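Side-chain contacts in cytokinesis protein 2 (Saccharomyces cerevisiae, PDB 4WPE), which mediates the cytoskeletal rearrangements needed for cytokinesis, forming a ring that colocalises with the medial actin ring, and binds phospholipid and actin filaments: residues E49-Y54 with Q94-Q99; R133-N138 with K202-F207; Q147-D152 with Q188-Q193. All blocks are in the same frame, centred on the assembly; numbering follows the deposited sequence.

Contact 1: residues E49-Y54 with Q94-Q99; sequences ELEKDY and QSHSKQ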
# COMPACT_ATOMS: atom_id res chain seq x y z
N GLU A 49 2.88 -8.09 -7.19
CA GLU A 49 2.76 -7.08 -8.23
C GLU A 49 2.14 -5.81 -7.68
O GLU A 49 2.41 -4.71 -8.16
CB GLU A 49 1.93 -7.62 -9.40
N LEU A 50 1.30 -5.96 -6.65
CA LEU A 50 0.63 -4.83 -6.02
C LEU A 50 1.60 -3.96 -5.23
O LEU A 50 1.54 -2.73 -5.30
CB LEU A 50 -0.49 -5.33 -5.11
CG LEU A 50 -1.23 -4.28 -4.27
CD1 LEU A 50 -1.92 -3.27 -5.17
CD2 LEU A 50 -2.23 -4.94 -3.33
N GLU A 51 2.48 -4.60 -4.47
CA GLU A 51 3.43 -3.89 -3.62
C GLU A 51 4.47 -3.14 -4.45
O GLU A 51 4.94 -2.08 -4.05
CB GLU A 51 4.11 -4.86 -2.65
CG GLU A 51 3.19 -5.49 -1.63
CD GLU A 51 2.59 -4.49 -0.66
OE1 GLU A 51 3.19 -3.41 -0.47
OE2 GLU A 51 1.51 -4.77 -0.09
N LYS A 52 4.83 -3.71 -5.59
CA LYS A 52 5.79 -3.08 -6.48
C LYS A 52 5.22 -1.76 -7.02
O LYS A 52 5.91 -0.75 -7.04
CB LYS A 52 6.15 -4.01 -7.64
CG LYS A 52 7.16 -3.44 -8.61
CD LYS A 52 7.17 -4.22 -9.92
CE LYS A 52 8.22 -3.67 -10.88
NZ LYS A 52 8.28 -4.46 -12.14
N ASP A 53 3.96 -1.79 -7.43
CA ASP A 53 3.31 -0.59 -7.95
C ASP A 53 3.10 0.44 -6.85
O ASP A 53 3.19 1.64 -7.09
CB ASP A 53 1.98 -0.94 -8.61
CG ASP A 53 2.13 -1.99 -9.70
OD1 ASP A 53 3.28 -2.24 -10.12
OD2 ASP A 53 1.11 -2.56 -10.12
N TYR A 54 2.83 -0.03 -5.63
CA TYR A 54 2.65 0.86 -4.50
C TYR A 54 3.96 1.58 -4.18
O TYR A 54 3.98 2.79 -3.98
CB TYR A 54 2.16 0.09 -3.27
CG TYR A 54 1.87 0.97 -2.07
CD1 TYR A 54 0.66 1.64 -1.95
CD2 TYR A 54 2.81 1.12 -1.06
CE1 TYR A 54 0.39 2.44 -0.85
CE2 TYR A 54 2.55 1.92 0.04
CZ TYR A 54 1.35 2.58 0.14
OH TYR A 54 1.10 3.37 1.24
N GLN A 94 10.75 2.08 0.02
CA GLN A 94 11.81 1.07 -0.04
C GLN A 94 11.40 -0.21 0.68
O GLN A 94 11.77 -1.31 0.26
CB GLN A 94 13.11 1.62 0.56
N SER A 95 10.62 -0.07 1.74
CA SER A 95 10.21 -1.21 2.55
C SER A 95 9.18 -2.06 1.82
O SER A 95 9.22 -3.30 1.87
CB SER A 95 9.66 -0.75 3.89
OG SER A 95 9.25 -1.85 4.68
N HIS A 96 8.25 -1.40 1.14
CA HIS A 96 7.25 -2.11 0.34
C HIS A 96 7.90 -2.72 -0.89
O HIS A 96 7.51 -3.79 -1.34
CB HIS A 96 6.11 -1.18 -0.06
CG HIS A 96 5.15 -0.88 1.04
ND1 HIS A 96 3.86 -1.35 1.05
CD2 HIS A 96 5.29 -0.16 2.18
CE1 HIS A 96 3.24 -0.93 2.14
NE2 HIS A 96 4.09 -0.20 2.84
N SER A 97 8.90 -2.02 -1.43
CA SER A 97 9.61 -2.51 -2.61
C SER A 97 10.39 -3.78 -2.27
O SER A 97 10.39 -4.74 -3.04
CB SER A 97 10.56 -1.45 -3.15
OG SER A 97 11.23 -1.92 -4.30
N LYS A 98 11.05 -3.77 -1.12
CA LYS A 98 11.79 -4.94 -0.66
C LYS A 98 10.83 -6.08 -0.36
O LYS A 98 11.12 -7.24 -0.65
CB LYS A 98 12.63 -4.59 0.57
CG LYS A 98 13.22 -5.79 1.28
CD LYS A 98 13.81 -5.42 2.63
CE LYS A 98 14.27 -6.66 3.39
NZ LYS A 98 14.95 -6.31 4.67
N GLN A 99 9.68 -5.75 0.22
CA GLN A 99 8.65 -6.73 0.51
C GLN A 99 8.13 -7.36 -0.78
O GLN A 99 7.87 -8.57 -0.84
CB GLN A 99 7.49 -6.09 1.28
CG GLN A 99 6.56 -7.08 1.96
CD GLN A 99 5.21 -6.46 2.29
OE1 GLN A 99 4.33 -6.35 1.44
NE2 GLN A 99 5.05 -6.03 3.54
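Glu51 and His96 form a buried His-carboxylate hydrogen bond between two antiparallel helices of the F-BAR domain, 37-71 and 76-162, whose local axes approach to 7.9 Å. His96 ND1 gives its hydrogen to Glu51 OE1 at 2.6 Å; the carboxylate oxygen is met nearly along its C-O axis and lies slightly out of the imidazole plane. The Glu51 chain, with CG beside the backbone N and a bend at chi2 (-65°), folds back to offer this oxygen to the ring edge. Tyr54 comes in over a face of the same imidazole. Its CE2 stands above the ring centre, and CD2 lies 3.4 Å from His96 ND1. The two aromatic planes are 40° apart, an oblique pair. Gln99 sets OE1 3.3 Å from Glu51 CD, with amide and carboxylate planes steeply turned; Arg47 bonds both this oxygen and Glu51 OE2, and so ties the two acceptors together. The second nitrogen of the imidazole, NE2, is hydrogen-bonded to Glu248 on helix 170-259. That a carboxylate sits at each nitrogen probably fixes the ring's rotation and would favour a protonated histidine. Tyr54 OH bonds Glu51 OE2 of the second subunit, and the two Tyr54 rings meet there. A polar network running from the helical bundle into the dimer interface suits the F-BAR fold, in which long antiparallel helices of two subunits pack into one elongated dimer.

Contact 2: residues R133-N138 with K202-F207; sequences RMDKFN and KASQKF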
# COMPACT_ATOMS: atom_id res chain seq x y z
N ARG A 133 -3.41 -52.27 -9.34
CA ARG A 133 -4.75 -52.78 -9.07
C ARG A 133 -5.45 -53.30 -10.34
O ARG A 133 -6.44 -54.04 -10.24
CB ARG A 133 -5.64 -51.72 -8.40
CG ARG A 133 -5.20 -50.28 -8.55
CD ARG A 133 -6.26 -49.30 -8.01
NE ARG A 133 -7.59 -49.50 -8.58
CZ ARG A 133 -8.69 -48.87 -8.18
NH1 ARG A 133 -8.62 -47.99 -7.19
NH2 ARG A 133 -9.85 -49.12 -8.77
N MSE A 134 -4.93 -52.94 -11.52
CA MSE A 134 -5.41 -53.56 -12.74
C MSE A 134 -4.92 -55.00 -12.81
O MSE A 134 -5.60 -55.87 -13.36
CB MSE A 134 -4.94 -52.77 -13.95
CG MSE A 134 -5.78 -51.53 -14.26
SE MSE A 134 -7.68 -51.93 -14.36
CE MSE A 134 -8.24 -51.20 -12.64
N ASP A 135 -3.74 -55.25 -12.23
CA ASP A 135 -3.18 -56.60 -12.21
C ASP A 135 -4.07 -57.54 -11.40
O ASP A 135 -4.16 -58.72 -11.71
CB ASP A 135 -1.76 -56.58 -11.65
CG ASP A 135 -1.05 -57.91 -11.82
OD1 ASP A 135 -0.48 -58.14 -12.91
OD2 ASP A 135 -1.05 -58.72 -10.87
N LYS A 136 -4.72 -57.01 -10.37
CA LYS A 136 -5.67 -57.80 -9.59
C LYS A 136 -6.95 -58.03 -10.39
O LYS A 136 -7.56 -59.09 -10.33
CB LYS A 136 -6.02 -57.13 -8.27
CG LYS A 136 -4.86 -56.98 -7.30
CD LYS A 136 -5.36 -56.86 -5.86
CE LYS A 136 -6.39 -55.75 -5.72
NZ LYS A 136 -6.98 -55.72 -4.35
N PHE A 137 -7.35 -57.00 -11.14
CA PHE A 137 -8.57 -57.06 -11.93
C PHE A 137 -8.46 -58.08 -13.06
O PHE A 137 -9.28 -58.99 -13.17
CB PHE A 137 -8.89 -55.68 -12.51
CG PHE A 137 -10.24 -55.59 -13.16
CD1 PHE A 137 -11.38 -55.43 -12.40
CD2 PHE A 137 -10.36 -55.67 -14.54
CE1 PHE A 137 -12.63 -55.35 -13.00
CE2 PHE A 137 -11.61 -55.59 -15.15
CZ PHE A 137 -12.74 -55.43 -14.37
N ASN A 138 -7.43 -57.92 -13.89
CA ASN A 138 -7.20 -58.81 -15.03
C ASN A 138 -7.05 -60.27 -14.60
O ASN A 138 -7.57 -61.17 -15.26
CB ASN A 138 -5.96 -58.37 -15.81
CG ASN A 138 -6.09 -56.97 -16.37
OD1 ASN A 138 -5.19 -56.14 -16.21
ND2 ASN A 138 -7.22 -56.69 -17.01
N LYS A 202 -3.89 -64.85 -5.96
CA LYS A 202 -3.64 -64.71 -4.53
C LYS A 202 -2.27 -64.10 -4.27
O LYS A 202 -2.08 -63.39 -3.28
CB LYS A 202 -3.77 -66.07 -3.82
CG LYS A 202 -4.86 -66.94 -4.41
CD LYS A 202 -5.31 -68.06 -3.48
CE LYS A 202 -6.63 -68.66 -3.97
NZ LYS A 202 -6.80 -70.09 -3.57
N ALA A 203 -1.31 -64.38 -5.15
CA ALA A 203 0.00 -63.75 -5.06
C ALA A 203 -0.11 -62.26 -5.35
O ALA A 203 0.49 -61.43 -4.67
CB ALA A 203 0.97 -64.41 -6.03
N SER A 204 -0.89 -61.93 -6.38
CA SER A 204 -1.11 -60.54 -6.77
C SER A 204 -1.87 -59.78 -5.69
O SER A 204 -1.67 -58.57 -5.51
CB SER A 204 -1.85 -60.47 -8.10
OG SER A 204 -1.91 -59.14 -8.58
N GLN A 205 -2.75 -60.48 -4.99
CA GLN A 205 -3.47 -59.88 -3.86
C GLN A 205 -2.49 -59.57 -2.74
O GLN A 205 -2.60 -58.54 -2.07
CB GLN A 205 -4.57 -60.82 -3.36
CG GLN A 205 -5.83 -60.84 -4.21
CD GLN A 205 -6.87 -61.84 -3.71
OE1 GLN A 205 -6.52 -62.94 -3.27
NE2 GLN A 205 -8.14 -61.47 -3.78
N LYS A 206 -1.53 -60.46 -2.54
CA LYS A 206 -0.55 -60.32 -1.47
C LYS A 206 0.46 -59.21 -1.79
O LYS A 206 0.92 -58.51 -0.89
CB LYS A 206 0.18 -61.64 -1.23
N PHE A 207 0.78 -59.07 -3.07
CA PHE A 207 1.72 -58.05 -3.51
C PHE A 207 1.13 -56.66 -3.38
O PHE A 207 1.83 -55.70 -3.05
CB PHE A 207 2.15 -58.31 -4.96
CG PHE A 207 3.21 -57.36 -5.46
CD1 PHE A 207 4.50 -57.41 -4.94
CD2 PHE A 207 2.93 -56.43 -6.44
CE1 PHE A 207 5.48 -56.55 -5.39
CE2 PHE A 207 3.91 -55.57 -6.90
CZ PHE A 207 5.18 -55.63 -6.37
O HOH W 1 -5.70 -57.46 -1.90
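Lys136 reaches from helix 76-162 along the flank of Ser204 and Gln205 on helix 170-259. Its CB leaves the helix beside the other segment, and with CG placed anti to the carbonyl carbon (chi1 -64°) the chain is carried across the gap. CG is the first atom to touch, 3.9 Å from Ser204 OG and almost as near to the Ser204 carbonyl oxygen. CD follows, packing 4.1 Å from Gln205 CA and against the CG of the Gln205 side chain. The chain bends at the CG-CD bond (chi3 -53°), and CE carries the ammonium group beyond the serine. NZ then meets a water molecule at 3.3 Å in a weak hydrogen bond; the same water donates to the backbone oxygen of Gln205, again at 3.3 Å, and so bridges the helices. The lysine end also makes a cation-pi contact with Trp208 and a long, weak ion pair with Asp20.

Segments 133-138 and 202-207 run antiparallel (160° between their directions), their local axes coming within 9.3 Å. They form part of the long arm of the F-BAR domain, and residues 202-207 fall within a predicted coiled coil. The contact is polar and partly buried, the backbones coming nearest at Lys136 and Ser204.

On the other flank of Ser204 stands Asp135, whose OD2 accepts a hydrogen bond from Ser204 OG; the modelled length, 2.5 Å, is very short and not to be read closely at this resolution. Asp135 OD2 also takes a salt bridge from Lys139, one turn further along its own helix, which gives this carboxylate oxygen both a hydroxyl and an ammonium partner.

Contact 3: residues Q147-D152 with Q188-Q193; sequences QKKLQD and QEYKVQ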
# COMPACT_ATOMS: atom_id res chain seq x y z
N GLN A 147 -12.99 -70.54 -15.26
CA GLN A 147 -13.95 -71.31 -14.47
C GLN A 147 -15.17 -71.64 -15.33
O GLN A 147 -15.76 -72.72 -15.21
CB GLN A 147 -14.37 -70.56 -13.21
CG GLN A 147 -14.87 -71.47 -12.11
CD GLN A 147 -16.10 -70.93 -11.41
OE1 GLN A 147 -16.44 -69.75 -11.54
NE2 GLN A 147 -16.79 -71.78 -10.65
N LYS A 148 -15.56 -70.70 -16.19
CA LYS A 148 -16.62 -70.96 -17.15
C LYS A 148 -16.18 -72.06 -18.10
O LYS A 148 -16.90 -73.04 -18.30
CB LYS A 148 -16.97 -69.69 -17.93
N LYS A 149 -14.99 -71.91 -18.67
CA LYS A 149 -14.45 -72.90 -19.61
C LYS A 149 -14.35 -74.28 -18.99
O LYS A 149 -14.63 -75.28 -19.65
CB LYS A 149 -13.07 -72.46 -20.11
CG LYS A 149 -13.08 -71.34 -21.13
CD LYS A 149 -11.83 -71.39 -21.99
CE LYS A 149 -11.86 -70.36 -23.10
NZ LYS A 149 -11.11 -69.13 -22.72
N LEU A 150 -13.94 -74.34 -17.73
CA LEU A 150 -13.83 -75.61 -17.02
C LEU A 150 -15.19 -76.28 -16.85
O LEU A 150 -15.34 -77.48 -17.11
CB LEU A 150 -13.17 -75.41 -15.65
CG LEU A 150 -13.14 -76.63 -14.73
CD1 LEU A 150 -12.37 -77.78 -15.38
CD2 LEU A 150 -12.53 -76.27 -13.39
N GLN A 151 -16.19 -75.51 -16.41
CA GLN A 151 -17.54 -76.03 -16.24
C GLN A 151 -18.13 -76.49 -17.57
O GLN A 151 -18.78 -77.53 -17.65
CB GLN A 151 -18.44 -74.98 -15.60
N ASP A 152 -17.90 -75.70 -18.62
CA ASP A 152 -18.34 -76.05 -19.96
C ASP A 152 -17.75 -77.38 -20.40
O ASP A 152 -18.47 -78.28 -20.84
CB ASP A 152 -17.96 -74.96 -20.97
CG ASP A 152 -18.83 -73.73 -20.86
OD1 ASP A 152 -18.29 -72.63 -20.63
OD2 ASP A 152 -20.07 -73.86 -21.00
N GLN A 188 -9.17 -81.72 -17.79
CA GLN A 188 -7.99 -81.91 -16.95
C GLN A 188 -7.05 -80.71 -17.03
O GLN A 188 -6.56 -80.23 -16.01
CB GLN A 188 -7.25 -83.18 -17.35
CG GLN A 188 -7.98 -84.46 -17.00
CD GLN A 188 -7.30 -85.70 -17.56
OE1 GLN A 188 -6.20 -85.62 -18.12
NE2 GLN A 188 -7.95 -86.85 -17.42
N GLU A 189 -6.81 -80.23 -18.25
CA GLU A 189 -5.90 -79.11 -18.45
C GLU A 189 -6.49 -77.81 -17.92
O GLU A 189 -5.78 -77.03 -17.28
CB GLU A 189 -5.56 -78.95 -19.93
CG GLU A 189 -5.01 -80.21 -20.57
CD GLU A 189 -4.88 -80.09 -22.08
OE1 GLU A 189 -5.37 -79.08 -22.64
OE2 GLU A 189 -4.30 -81.00 -22.70
N TYR A 190 -7.77 -77.58 -18.18
CA TYR A 190 -8.44 -76.39 -17.70
C TYR A 190 -8.40 -76.31 -16.18
O TYR A 190 -8.21 -75.23 -15.61
CB TYR A 190 -9.89 -76.35 -18.18
CG TYR A 190 -10.05 -75.86 -19.60
CD1 TYR A 190 -9.08 -75.07 -20.19
CD2 TYR A 190 -11.18 -76.18 -20.34
CE1 TYR A 190 -9.22 -74.61 -21.49
CE2 TYR A 190 -11.33 -75.73 -21.64
CZ TYR A 190 -10.35 -74.94 -22.21
OH TYR A 190 -10.50 -74.49 -23.50
N LYS A 191 -8.56 -77.46 -15.53
CA LYS A 191 -8.51 -77.53 -14.08
C LYS A 191 -7.14 -77.09 -13.57
O LYS A 191 -7.04 -76.35 -12.59
CB LYS A 191 -8.83 -78.95 -13.60
CG LYS A 191 -9.30 -79.04 -12.15
CD LYS A 191 -8.14 -79.18 -11.18
CE LYS A 191 -8.64 -79.39 -9.76
NZ LYS A 191 -9.66 -78.38 -9.39
N VAL A 192 -6.09 -77.56 -14.23
CA VAL A 192 -4.74 -77.19 -13.85
C VAL A 192 -4.46 -75.73 -14.18
O VAL A 192 -3.92 -74.99 -13.35
CB VAL A 192 -3.70 -78.09 -14.54
CG1 VAL A 192 -2.30 -77.53 -14.35
CG2 VAL A 192 -3.79 -79.50 -14.00
N GLN A 193 -4.86 -75.30 -15.38
CA GLN A 193 -4.70 -73.91 -15.78
C GLN A 193 -5.44 -72.96 -14.84
O GLN A 193 -5.06 -71.80 -14.70
CB GLN A 193 -5.19 -73.71 -17.22
CG GLN A 193 -4.30 -74.32 -18.28
CD GLN A 193 -4.86 -74.14 -19.68
OE1 GLN A 193 -5.71 -73.29 -19.91
NE2 GLN A 193 -4.38 -74.96 -20.61
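The Tyr190 ring has Lys149 over one face and, within its own segment, Gln193 OE1 at the edge in the ring plane. Lys149 CB lies 4.2 Å from the ring centroid and only 17° off the normal, a CH-pi contact displaced toward the CD2-CE2 side. From there the lysine chain runs on obliquely over the same face: CD passes 3.7 Å from Tyr190 OH, after which a turn at chi4 leads the ammonium group away. The backbone of Lys149 takes part too, its carbonyl oxygen lying 3.6 Å from Tyr190 CD2. An alanine in place of Tyr190 would remove the ring, and the aliphatic stem of Lys149 is likely to lose the surface it rests on, leaving a gap between the helices.

The segments belong to helices 76-162 and 170-259; they run antiparallel, their local axes approaching to 9.0 Å, in the distal part of the F-BAR arm, a region predicted to be coiled coil. Tyr190 also packs on Leu146 and Ala153 of helix 76-162, and so lies along a line of residues one to two turns apart.

Leu150 meets the base of the tyrosine, at CB. Its CG stands anti to the backbone N (chi1 173°), which swings CD1 toward the opposite helix although CB starts out beside it. CD1 rests 4.0 Å from Tyr190 CB, the leucine and tyrosine side chains sliding past each other in opposite directions. The same methyl reaches the next residue, 3.8 Å from the backbone N of Lys191 and 4.1 Å from its CB. Beyond CB, the Lys191 chain bends off, and its ammonium makes a long, weak ion pair with Asp195.

In the fold
All three contacts use helix 76-162. Contact 1 pairs it with helix 37-71, whereas contacts 2 and 3 both join it to helix 170-259, with centres about 21 Å apart on the same arm. Contact 1 lies on the other side of the chain's centre, its centre about 57 and 76 Å from those of contacts 2 and 3. It is fully buried where the bundle meets the second subunit, and is built of a histidine-carboxylate hydrogen bond and an oblique aromatic pair. Contacts 2 and 3 are only partly buried and touch no other chain: contact 2 relies on a hydroxyl, a carboxylate and a bridging water, contact 3 on lysine methylenes, a leucine methyl and a tyrosine ring.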